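PDB 1N9W: aspartate--tRNA(Asp/Asn) ligase from Thermus thermophilus, which charges both tRNA(Asp) and tRNA(Asn) with L-aspartate, after first activating the amino acid with ATP to aspartyl-AMP. Local coordinates for residues 230-242 and 388-401. Residues are numbered along the deposited sequence; the frame is centred on the assembly and turned at random.
Sequences LMRLEEALLAEML and GGFAIGAERLTQKL
Leu230 sets its two methyls on the bare backbone of Gly388 and Gly389, CD1 lying 3.4 Å from Gly389 N; a CB on Gly388 would collide with that methyl. Leu233 brings CD2 to the edge of the Phe390 ring, 3.9 Å from CE2. Glu234 lies across one face of that ring: its CB is 3.4 Å from CZ of Phe390, and its carboxylate stacks over the rim with the planes 17° apart. The extended chain, with CG anti to the backbone N (chi1 170°), carries OE2 on to Thr347, whose hydroxyl it hydrogen-bonds, whereas buried OE1 has no hydrogen-bonding partner in the model. Replacing Phe390 by an alanine would probably leave the Glu234 carboxylate without its flat support and open a gap beside the CD2 methyls of Leu233 and Leu237. Helix 227-248 packs on strand 387-393 of the largely antiparallel sheet of the class II catalytic domain; the axes of 230-242 and 388-393 approach to 9.2 Å, with 37° between their directions. The strand leads into helix 394-402, whose first turn belongs to the predicted ATP site. Leu237 CD2 bridges Phe390 CZ and, tip to tip at 3.9 Å, Ile392 CD1. Leu238 CD2 and Met241 CE converge on Leu397 CD2, CE at 3.9 Å. Leu242 CG meets Leu401 CD1 more loosely, at 4.4 Å.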
ATOM      1  N   LEU B 230     -17.269 -14.458   0.540  1.00 40.81           N
ATOM      2  CA  LEU B 230     -16.653 -13.296  -0.087  1.00 40.13           C
ATOM      3  C   LEU B 230     -17.542 -12.057   0.033  1.00 40.23           C
ATOM      4  O   LEU B 230     -17.063 -10.972   0.382  1.00 38.12           O
ATOM      5  CB  LEU B 230     -16.368 -13.590  -1.561  1.00 39.52           C
ATOM      6  CG  LEU B 230     -15.693 -14.926  -1.860  1.00 39.40           C
ATOM      7  CD1 LEU B 230     -15.465 -15.066  -3.361  1.00 39.41           C
ATOM      8  CD2 LEU B 230     -14.374 -15.011  -1.114  1.00 40.27           C
ATOM      9  N   MET B 231     -18.835 -12.223  -0.255  1.00 40.50           N
ATOM     10  CA  MET B 231     -19.783 -11.108  -0.180  1.00 40.36           C
ATOM     11  C   MET B 231     -19.900 -10.562   1.244  1.00 38.69           C
ATOM     12  O   MET B 231     -19.867  -9.347   1.450  1.00 38.60           O
ATOM     13  CB  MET B 231     -21.164 -11.533  -0.726  1.00 39.33           C
ATOM     14  CG  MET B 231     -21.295 -11.370  -2.253  1.00 39.57           C
ATOM     15  SD  MET B 231     -22.865 -11.932  -3.028  1.00 36.15           S
ATOM     16  CE  MET B 231     -22.390 -13.594  -3.560  1.00 34.31           C
ATOM     17  N   ARG B 232     -20.018 -11.452   2.223  1.00 37.54           N
ATOM     18  CA  ARG B 232     -20.108 -11.018   3.611  1.00 37.83           C
ATOM     19  C   ARG B 232     -18.809 -10.311   4.023  1.00 36.83           C
ATOM     20  O   ARG B 232     -18.838  -9.346   4.785  1.00 35.76           O
ATOM     21  CB  ARG B 232     -20.378 -12.217   4.527  1.00 41.89           C
ATOM     22  CG  ARG B 232     -21.852 -12.627   4.581  1.00 46.37           C
ATOM     23  CD  ARG B 232     -22.012 -14.139   4.599  1.00 50.87           C
ATOM     24  NE  ARG B 232     -21.132 -14.770   5.581  1.00 54.12           N
ATOM     25  CZ  ARG B 232     -20.852 -16.069   5.599  1.00 56.26           C
ATOM     26  NH1 ARG B 232     -21.387 -16.875   4.686  1.00 56.09           N
ATOM     27  NH2 ARG B 232     -20.032 -16.559   6.521  1.00 56.54           N
ATOM     28  N   LEU B 233     -17.679 -10.788   3.510  1.00 36.06           N
ATOM     29  CA  LEU B 233     -16.394 -10.185   3.820  1.00 36.53           C
ATOM     30  C   LEU B 233     -16.317  -8.771   3.243  1.00 35.93           C
ATOM     31  O   LEU B 233     -15.967  -7.825   3.942  1.00 33.77           O
ATOM     32  CB  LEU B 233     -15.247 -11.019   3.245  1.00 37.16           C
ATOM     33  CG  LEU B 233     -13.866 -10.320   3.243  1.00 39.64           C
ATOM     34  CD1 LEU B 233     -13.337 -10.243   4.659  1.00 38.40           C
ATOM     35  CD2 LEU B 233     -12.890 -11.088   2.358  1.00 41.09           C
ATOM     36  N   GLU B 234     -16.647  -8.640   1.963  1.00 35.35           N
ATOM     37  CA  GLU B 234     -16.604  -7.345   1.308  1.00 36.35           C
ATOM     38  C   GLU B 234     -17.481  -6.300   1.986  1.00 35.99           C
ATOM     39  O   GLU B 234     -17.130  -5.114   2.027  1.00 35.79           O
ATOM     40  CB  GLU B 234     -16.981  -7.471  -0.164  1.00 36.11           C
ATOM     41  CG  GLU B 234     -17.181  -6.131  -0.824  1.00 38.77           C
ATOM     42  CD  GLU B 234     -17.075  -6.182  -2.338  1.00 39.83           C
ATOM     43  OE1 GLU B 234     -17.456  -7.213  -2.936  1.00 39.66           O
ATOM     44  OE2 GLU B 234     -16.621  -5.175  -2.919  1.00 37.51           O
ATOM     45  N   GLU B 235     -18.619  -6.733   2.517  1.00 35.96           N
ATOM     46  CA  GLU B 235     -19.546  -5.831   3.205  1.00 35.78           C
ATOM     47  C   GLU B 235     -18.892  -5.234   4.436  1.00 34.37           C
ATOM     48  O   GLU B 235     -18.960  -4.027   4.667  1.00 34.19           O
ATOM     49  CB  GLU B 235     -20.818  -6.582   3.628  1.00 37.69           C
ATOM     50  CG  GLU B 235     -21.903  -6.627   2.558  1.00 42.10           C
ATOM     51  CD  GLU B 235     -23.154  -7.398   3.013  1.00 43.53           C
ATOM     52  OE1 GLU B 235     -23.628  -7.173   4.149  1.00 43.61           O
ATOM     53  OE2 GLU B 235     -23.665  -8.208   2.223  1.00 45.91           O
ATOM     54  N   ALA B 236     -18.267  -6.093   5.231  1.00 32.97           N
ATOM     55  CA  ALA B 236     -17.599  -5.652   6.450  1.00 34.32           C
ATOM     56  C   ALA B 236     -16.390  -4.793   6.071  1.00 33.80           C
ATOM     57  O   ALA B 236     -16.120  -3.779   6.713  1.00 34.32           O
ATOM     58  CB  ALA B 236     -17.164  -6.868   7.273  1.00 33.22           C
ATOM     59  N   LEU B 237     -15.683  -5.209   5.021  1.00 33.01           N
ATOM     60  CA  LEU B 237     -14.518  -4.493   4.519  1.00 32.81           C
ATOM     61  C   LEU B 237     -14.913  -3.064   4.146  1.00 33.19           C
ATOM     62  O   LEU B 237     -14.279  -2.102   4.577  1.00 32.48           O
ATOM     63  CB  LEU B 237     -13.951  -5.210   3.289  1.00 32.27           C
ATOM     64  CG  LEU B 237     -12.819  -4.541   2.496  1.00 32.28           C
ATOM     65  CD1 LEU B 237     -11.569  -4.452   3.352  1.00 29.60           C
ATOM     66  CD2 LEU B 237     -12.545  -5.349   1.228  1.00 31.65           C
ATOM     67  N   LEU B 238     -15.974  -2.933   3.351  1.00 32.64           N
ATOM     68  CA  LEU B 238     -16.465  -1.630   2.916  1.00 32.39           C
ATOM     69  C   LEU B 238     -16.874  -0.740   4.073  1.00 32.52           C
ATOM     70  O   LEU B 238     -16.592   0.463   4.070  1.00 32.33           O
ATOM     71  CB  LEU B 238     -17.656  -1.794   1.977  1.00 33.67           C
ATOM     72  CG  LEU B 238     -17.307  -2.214   0.552  1.00 33.64           C
ATOM     73  CD1 LEU B 238     -18.527  -2.811  -0.116  1.00 33.63           C
ATOM     74  CD2 LEU B 238     -16.779  -1.012  -0.212  1.00 32.61           C
ATOM     75  N   ALA B 239     -17.547  -1.322   5.059  1.00 31.61           N
ATOM     76  CA  ALA B 239     -17.996  -0.559   6.222  1.00 31.65           C
ATOM     77  C   ALA B 239     -16.793   0.069   6.905  1.00 29.93           C
ATOM     78  O   ALA B 239     -16.833   1.227   7.321  1.00 29.50           O
ATOM     79  CB  ALA B 239     -18.742  -1.482   7.202  1.00 31.64           C
ATOM     80  N   GLU B 240     -15.722  -0.705   7.022  1.00 30.60           N
ATOM     81  CA  GLU B 240     -14.497  -0.213   7.643  1.00 31.54           C
ATOM     82  C   GLU B 240     -13.903   0.922   6.800  1.00 29.58           C
ATOM     83  O   GLU B 240     -13.592   1.990   7.319  1.00 29.21           O
ATOM     84  CB  GLU B 240     -13.490  -1.358   7.761  1.00 36.13           C
ATOM     85  CG  GLU B 240     -12.142  -0.970   8.357  1.00 41.97           C
ATOM     86  CD  GLU B 240     -11.971  -1.465   9.773  1.00 46.20           C
ATOM     87  OE1 GLU B 240     -12.650  -2.452  10.141  1.00 48.90           O
ATOM     88  OE2 GLU B 240     -11.145  -0.884  10.522  1.00 48.79           O
ATOM     89  N   MET B 241     -13.761   0.677   5.500  1.00 28.39           N
ATOM     90  CA  MET B 241     -13.197   1.659   4.581  1.00 28.55           C
ATOM     91  C   MET B 241     -13.897   3.023   4.710  1.00 29.62           C
ATOM     92  O   MET B 241     -13.239   4.051   4.896  1.00 29.19           O
ATOM     93  CB  MET B 241     -13.265   1.115   3.148  1.00 24.68           C
ATOM     94  CG  MET B 241     -12.334  -0.075   2.904  1.00 23.48           C
ATOM     95  SD  MET B 241     -12.740  -0.992   1.384  1.00 14.25           S
ATOM     96  CE  MET B 241     -12.126   0.125   0.241  1.00 16.69           C
ATOM     97  N   LEU B 242     -15.226   3.026   4.634  1.00 31.19           N
ATOM     98  CA  LEU B 242     -16.017   4.249   4.758  1.00 32.20           C
ATOM     99  C   LEU B 242     -15.848   4.913   6.121  1.00 31.20           C
ATOM    100  O   LEU B 242     -15.824   6.143   6.230  1.00 31.12           O
ATOM    101  CB  LEU B 242     -17.496   3.931   4.520  1.00 31.87           C
ATOM    102  CG  LEU B 242     -17.948   3.925   3.050  1.00 36.08           C
ATOM    103  CD1 LEU B 242     -17.010   3.074   2.204  1.00 35.54           C
ATOM    104  CD2 LEU B 242     -19.374   3.395   2.966  1.00 36.86           C
ATOM    105  N   GLY B 388     -11.684 -18.208  -3.121  1.00 38.23           N
ATOM    106  CA  GLY B 388     -12.315 -17.220  -3.972  1.00 38.62           C
ATOM    107  C   GLY B 388     -11.757 -15.841  -3.677  1.00 36.25           C
ATOM    108  O   GLY B 388     -10.920 -15.679  -2.794  1.00 36.63           O
ATOM    109  N   GLY B 389     -12.219 -14.843  -4.415  1.00 36.22           N
ATOM    110  CA  GLY B 389     -11.735 -13.498  -4.198  1.00 33.93           C
ATOM    111  C   GLY B 389     -12.486 -12.479  -5.022  1.00 34.08           C
ATOM    112  O   GLY B 389     -13.428 -12.811  -5.748  1.00 34.20           O
ATOM    113  N   PHE B 390     -12.058 -11.230  -4.913  1.00 33.89           N
ATOM    114  CA  PHE B 390     -12.690 -10.141  -5.638  1.00 32.58           C
ATOM    115  C   PHE B 390     -11.751  -8.941  -5.668  1.00 32.69           C
ATOM    116  O   PHE B 390     -10.752  -8.900  -4.943  1.00 30.12           O
ATOM    117  CB  PHE B 390     -14.023  -9.783  -4.972  1.00 32.35           C
ATOM    118  CG  PHE B 390     -13.897  -9.273  -3.553  1.00 33.96           C
ATOM    119  CD1 PHE B 390     -13.751  -7.910  -3.306  1.00 32.68           C
ATOM    120  CD2 PHE B 390     -13.957 -10.146  -2.467  1.00 32.91           C
ATOM    121  CE1 PHE B 390     -13.673  -7.422  -2.006  1.00 32.60           C
ATOM    122  CE2 PHE B 390     -13.878  -9.659  -1.157  1.00 33.86           C
ATOM    123  CZ  PHE B 390     -13.737  -8.294  -0.928  1.00 31.79           C
ATOM    124  N   ALA B 391     -12.073  -7.970  -6.515  1.00 32.54           N
ATOM    125  CA  ALA B 391     -11.257  -6.776  -6.653  1.00 32.80           C
ATOM    126  C   ALA B 391     -12.156  -5.561  -6.583  1.00 33.09           C
ATOM    127  O   ALA B 391     -13.297  -5.599  -7.040  1.00 36.00           O
ATOM    128  CB  ALA B 391     -10.515  -6.804  -7.983  1.00 32.09           C
ATOM    129  N   ILE B 392     -11.640  -4.482  -6.010  1.00 32.41           N
ATOM    130  CA  ILE B 392     -12.409  -3.259  -5.886  1.00 30.59           C
ATOM    131  C   ILE B 392     -11.777  -2.139  -6.696  1.00 30.26           C
ATOM    132  O   ILE B 392     -10.589  -1.853  -6.553  1.00 30.34           O
ATOM    133  CB  ILE B 392     -12.500  -2.807  -4.414  1.00 31.71           C
ATOM    134  CG1 ILE B 392     -13.169  -3.903  -3.581  1.00 31.23           C
ATOM    135  CG2 ILE B 392     -13.264  -1.501  -4.309  1.00 28.96           C
ATOM    136  CD1 ILE B 392     -13.412  -3.517  -2.137  1.00 30.60           C
ATOM    137  N   GLY B 393     -12.576  -1.521  -7.560  1.00 29.11           N
ATOM    138  CA  GLY B 393     -12.083  -0.418  -8.367  1.00 28.44           C
ATOM    139  C   GLY B 393     -11.997   0.791  -7.465  1.00 27.25           C
ATOM    140  O   GLY B 393     -12.986   1.499  -7.271  1.00 27.67           O
ATOM    141  N   ALA B 394     -10.810   1.018  -6.907  1.00 27.01           N
ATOM    142  CA  ALA B 394     -10.585   2.132  -5.992  1.00 26.91           C
ATOM    143  C   ALA B 394     -11.146   3.468  -6.480  1.00 26.24           C
ATOM    144  O   ALA B 394     -11.921   4.102  -5.772  1.00 25.98           O
ATOM    145  CB  ALA B 394      -9.082   2.261  -5.693  1.00 27.99           C
ATOM    146  N   GLU B 395     -10.764   3.897  -7.681  1.00 26.09           N
ATOM    147  CA  GLU B 395     -11.250   5.172  -8.188  1.00 29.07           C
ATOM    148  C   GLU B 395     -12.758   5.261  -8.378  1.00 29.05           C
ATOM    149  O   GLU B 395     -13.351   6.302  -8.106  1.00 28.82           O
ATOM    150  CB  GLU B 395     -10.573   5.540  -9.508  1.00 31.24           C
ATOM    151  CG  GLU B 395      -9.154   6.038  -9.364  1.00 38.29           C
ATOM    152  CD  GLU B 395      -8.147   4.927  -9.458  1.00 41.35           C
ATOM    153  OE1 GLU B 395      -8.286   3.940  -8.700  1.00 48.62           O
ATOM    154  OE2 GLU B 395      -7.225   5.027 -10.292  1.00 41.59           O
ATOM    155  N   ARG B 396     -13.380   4.187  -8.854  1.00 30.28           N
ATOM    156  CA  ARG B 396     -14.830   4.201  -9.069  1.00 31.23           C
ATOM    157  C   ARG B 396     -15.559   4.359  -7.752  1.00 30.42           C
ATOM    158  O   ARG B 396     -16.526   5.115  -7.649  1.00 29.04           O
ATOM    159  CB  ARG B 396     -15.292   2.912  -9.734  1.00 32.92           C
ATOM    160  CG  ARG B 396     -14.962   2.841 -11.187  1.00 36.86           C
ATOM    161  CD  ARG B 396     -15.505   1.571 -11.781  1.00 40.68           C
ATOM    162  NE  ARG B 396     -15.342   1.586 -13.226  1.00 45.17           N
ATOM    163  CZ  ARG B 396     -15.690   0.593 -14.036  1.00 47.41           C
ATOM    164  NH1 ARG B 396     -16.229  -0.520 -13.550  1.00 47.05           N
ATOM    165  NH2 ARG B 396     -15.491   0.719 -15.339  1.00 47.85           N
ATOM    166  N   LEU B 397     -15.096   3.625  -6.749  1.00 29.49           N
ATOM    167  CA  LEU B 397     -15.702   3.703  -5.438  1.00 29.52           C
ATOM    168  C   LEU B 397     -15.623   5.145  -4.955  1.00 29.48           C
ATOM    169  O   LEU B 397     -16.624   5.734  -4.553  1.00 29.07           O
ATOM    170  CB  LEU B 397     -14.960   2.790  -4.466  1.00 29.22           C
ATOM    171  CG  LEU B 397     -15.339   2.878  -2.987  1.00 27.64           C
ATOM    172  CD1 LEU B 397     -16.844   2.687  -2.805  1.00 27.86           C
ATOM    173  CD2 LEU B 397     -14.560   1.816  -2.243  1.00 25.93           C
ATOM    174  N   THR B 398     -14.421   5.708  -5.024  1.00 29.76           N
ATOM    175  CA  THR B 398     -14.165   7.079  -4.586  1.00 28.79           C
ATOM    176  C   THR B 398     -15.013   8.065  -5.369  1.00 30.35           C
ATOM    177  O   THR B 398     -15.583   8.998  -4.806  1.00 29.29           O
ATOM    178  CB  THR B 398     -12.673   7.458  -4.782  1.00 27.61           C
ATOM    179  OG1 THR B 398     -11.853   6.638  -3.940  1.00 28.04           O
ATOM    180  CG2 THR B 398     -12.436   8.921  -4.444  1.00 25.23           C
ATOM    181  N   GLN B 399     -15.077   7.852  -6.678  1.00 31.33           N
ATOM    182  CA  GLN B 399     -15.843   8.715  -7.567  1.00 33.38           C
ATOM    183  C   GLN B 399     -17.314   8.760  -7.164  1.00 32.61           C
ATOM    184  O   GLN B 399     -17.871   9.827  -6.893  1.00 32.93           O
ATOM    185  CB  GLN B 399     -15.739   8.205  -9.002  1.00 35.26           C
ATOM    186  CG  GLN B 399     -16.374   9.109 -10.036  1.00 37.62           C
ATOM    187  CD  GLN B 399     -17.164   8.330 -11.065  1.00 39.86           C
ATOM    188  OE1 GLN B 399     -16.743   7.260 -11.509  1.00 40.31           O
ATOM    189  NE2 GLN B 399     -18.315   8.865 -11.456  1.00 41.99           N
ATOM    190  N   LYS B 400     -17.940   7.593  -7.131  1.00 32.61           N
ATOM    191  CA  LYS B 400     -19.342   7.504  -6.776  1.00 33.20           C
ATOM    192  C   LYS B 400     -19.636   7.920  -5.341  1.00 32.81           C
ATOM    193  O   LYS B 400     -20.702   8.465  -5.048  1.00 33.70           O
ATOM    194  CB  LYS B 400     -19.856   6.085  -7.049  1.00 33.58           C
ATOM    195  CG  LYS B 400     -20.208   5.873  -8.509  1.00 37.04           C
ATOM    196  CD  LYS B 400     -21.363   6.801  -8.892  1.00 38.41           C
ATOM    197  CE  LYS B 400     -21.633   6.805 -10.379  1.00 40.80           C
ATOM    198  NZ  LYS B 400     -22.842   7.606 -10.695  1.00 43.21           N
ATOM    199  N   LEU B 401     -18.682   7.687  -4.449  1.00 32.32           N
ATOM    200  CA  LEU B 401     -18.846   8.048  -3.042  1.00 30.03           C
ATOM    201  C   LEU B 401     -18.891   9.559  -2.868  1.00 30.07           C
ATOM    202  O   LEU B 401     -19.651  10.078  -2.054  1.00 28.91           O
ATOM    203  CB  LEU B 401     -17.681   7.493  -2.221  1.00 31.42           C
ATOM    204  CG  LEU B 401     -17.723   7.700  -0.705  1.00 32.22           C
ATOM    205  CD1 LEU B 401     -18.816   6.831  -0.108  1.00 32.32           C
ATOM    206  CD2 LEU B 401     -16.375   7.321  -0.087  1.00 33.14           C
TER